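Local coordinates for protein arginase (RocF) (Helicobacter pylori, PDB 4G3H) that probably hydrolyses L-arginine to L-ornithine and urea, using a pair of bound manganese ions, at residues A[183-187]-A[250-254]. Numbering follows the deposited sequence.
Sequences GVRST and ENNGL
An arginine that binds two successive carbonyls, Glu250 O and Asn251 O, is well illustrated in the parallel-sheet alpha/beta fold of the arginase family, where loops following strands 179-182 and 228-234 meet beside the dimanganese site. Arg185 NH1 donates to Glu250 O (2.8 Å, nearly linear), while its NE makes a weak bond, poorly angled at 128°, to Asn251 O (2.8 Å). A separate side-chain hydrogen bond runs from Ser186 OG to Glu250 OE2 (2.6 Å). That carboxylate oxygen also hydrogen-bonds His118, a manganese ligand, placing Glu250 in the second shell of that ion.

Neither segment is helix or strand; the CA atoms of Ser186 and Glu250 lie 7.1 Å apart. Arg185, with chi1 p and chi2 and chi3 t, reaches across extended, and its NH2 hydrogen-bonds Gly183 O of its own segment (3.1 Å). Asn252 has positive phi (65/44), and its C and Gly253 CA lie over one guanidinium face. Lacking a side chain suits Gly253: an ideal CB would clash with Arg185 NH1, whereas its CA packs 3.3 Å from Arg185 CZ.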
ATOM      1  N   GLY A 183      -0.597  12.000   6.106  1.00 21.85           N
ATOM      2  CA  GLY A 183      -1.395  12.765   5.160  1.00 19.69           C
ATOM      3  C   GLY A 183      -2.884  12.469   5.068  1.00 20.62           C
ATOM      4  O   GLY A 183      -3.568  13.007   4.193  1.00 21.45           O
ATOM      5  N   VAL A 184      -3.400  11.629   5.959  1.00 20.11           N
ATOM      6  CA  VAL A 184      -4.823  11.284   5.940  1.00 21.61           C
ATOM      7  C   VAL A 184      -5.681  12.534   6.139  1.00 23.48           C
ATOM      8  O   VAL A 184      -5.493  13.281   7.097  1.00 21.44           O
ATOM      9  CB  VAL A 184      -5.156  10.248   7.034  1.00 26.56           C
ATOM     10  CG1 VAL A 184      -6.652   9.983   7.071  1.00 26.86           C
ATOM     11  CG2 VAL A 184      -4.397   8.957   6.766  1.00 24.98           C
ATOM     12  N   ARG A 185      -6.634  12.752   5.238  1.00 27.03           N
ATOM     13  CA  ARG A 185      -7.474  13.937   5.325  1.00 27.86           C
ATOM     14  C   ARG A 185      -8.899  13.757   4.821  1.00 28.99           C
ATOM     15  O   ARG A 185      -9.686  14.697   4.852  1.00 31.02           O
ATOM     16  CB  ARG A 185      -6.810  15.078   4.555  1.00 24.40           C
ATOM     17  CG  ARG A 185      -6.374  14.685   3.148  1.00 22.79           C
ATOM     18  CD  ARG A 185      -5.706  15.846   2.456  1.00 19.69           C
ATOM     19  NE  ARG A 185      -5.439  15.603   1.041  1.00 20.42           N
ATOM     20  CZ  ARG A 185      -4.458  14.840   0.565  1.00 21.27           C
ATOM     21  NH1 ARG A 185      -4.316  14.707  -0.746  1.00 20.51           N
ATOM     22  NH2 ARG A 185      -3.621  14.212   1.386  1.00 19.63           N
ATOM     23  N   SER A 186      -9.230  12.564   4.349  1.00 23.57           N
ATOM     24  CA  SER A 186     -10.569  12.303   3.840  1.00 25.18           C
ATOM     25  C   SER A 186     -11.054  10.999   4.446  1.00 25.97           C
ATOM     26  O   SER A 186     -10.632   9.921   4.032  1.00 25.84           O
ATOM     27  CB  SER A 186     -10.538  12.209   2.312  1.00 32.71           C
ATOM     28  OG  SER A 186     -11.831  12.002   1.779  1.00 35.57           O
ATOM     29  N   THR A 187     -11.948  11.100   5.425  1.00 29.70           N
ATOM     30  CA  THR A 187     -12.455   9.922   6.119  1.00 31.12           C
ATOM     31  C   THR A 187     -13.935  10.005   6.500  1.00 32.91           C
ATOM     32  O   THR A 187     -14.569  11.056   6.385  1.00 32.18           O
ATOM     33  CB  THR A 187     -11.671   9.708   7.420  1.00 32.10           C
ATOM     34  OG1 THR A 187     -11.835  10.861   8.255  1.00 31.48           O
ATOM     35  CG2 THR A 187     -10.190   9.515   7.132  1.00 31.19           C
ATOM     36  N   GLU A 250      -7.818  14.319  -3.430  1.00 26.31           N
ATOM     37  CA  GLU A 250      -8.231  15.055  -2.249  1.00 26.53           C
ATOM     38  C   GLU A 250      -7.389  16.320  -2.126  1.00 27.90           C
ATOM     39  O   GLU A 250      -6.157  16.274  -2.231  1.00 25.10           O
ATOM     40  CB  GLU A 250      -8.063  14.177  -1.005  1.00 24.23           C
ATOM     41  CG  GLU A 250      -8.801  12.850  -1.095  1.00 26.33           C
ATOM     42  CD  GLU A 250     -10.303  12.995  -0.920  1.00 30.97           C
ATOM     43  OE1 GLU A 250     -10.813  14.133  -1.017  1.00 29.05           O
ATOM     44  OE2 GLU A 250     -10.978  11.966  -0.689  1.00 32.58           O
ATOM     45  N   ASN A 251      -8.059  17.449  -1.917  1.00 29.76           N
ATOM     46  CA  ASN A 251      -7.373  18.729  -1.776  1.00 31.14           C
ATOM     47  C   ASN A 251      -6.635  18.808  -0.449  1.00 30.72           C
ATOM     48  O   ASN A 251      -6.843  17.979   0.440  1.00 29.86           O
ATOM     49  CB  ASN A 251      -8.381  19.880  -1.874  1.00 42.95           C
ATOM     50  CG  ASN A 251      -8.915  20.067  -3.285  1.00 45.35           C
ATOM     51  OD1 ASN A 251      -9.989  20.633  -3.486  1.00 48.05           O
ATOM     52  ND2 ASN A 251      -8.158  19.600  -4.271  1.00 46.61           N
ATOM     53  N   ASN A 252      -5.765  19.805  -0.328  1.00 29.85           N
ATOM     54  CA  ASN A 252      -4.988  20.018   0.885  1.00 30.31           C
ATOM     55  C   ASN A 252      -4.014  18.872   1.147  1.00 29.79           C
ATOM     56  O   ASN A 252      -3.870  18.398   2.278  1.00 29.00           O
ATOM     57  CB  ASN A 252      -5.939  20.208   2.070  1.00 39.66           C
ATOM     58  CG  ASN A 252      -6.941  21.330   1.830  1.00 42.83           C
ATOM     59  OD1 ASN A 252      -8.146  21.157   2.024  1.00 45.77           O
ATOM     60  ND2 ASN A 252      -6.443  22.486   1.403  1.00 42.96           N
ATOM     61  N   GLY A 253      -3.338  18.440   0.086  1.00 26.49           N
ATOM     62  CA  GLY A 253      -2.373  17.363   0.210  1.00 24.79           C
ATOM     63  C   GLY A 253      -0.941  17.860   0.172  1.00 24.07           C
ATOM     64  O   GLY A 253      -0.680  19.068   0.235  1.00 22.87           O
ATOM     65  N   LEU A 254      -0.008  16.922   0.074  1.00 25.13           N
ATOM     66  CA  LEU A 254       1.406  17.258   0.024  1.00 25.28           C
ATOM     67  C   LEU A 254       1.815  17.639  -1.385  1.00 24.72           C
ATOM     68  O   LEU A 254       1.150  17.283  -2.357  1.00 25.24           O
ATOM     69  CB  LEU A 254       2.262  16.066   0.460  1.00 18.72           C
ATOM     70  CG  LEU A 254       2.199  15.614   1.913  1.00 18.84           C
ATOM     71  CD1 LEU A 254       3.064  14.368   2.062  1.00 20.53           C
ATOM     72  CD2 LEU A 254       2.685  16.729   2.840  1.00 15.32           C
TER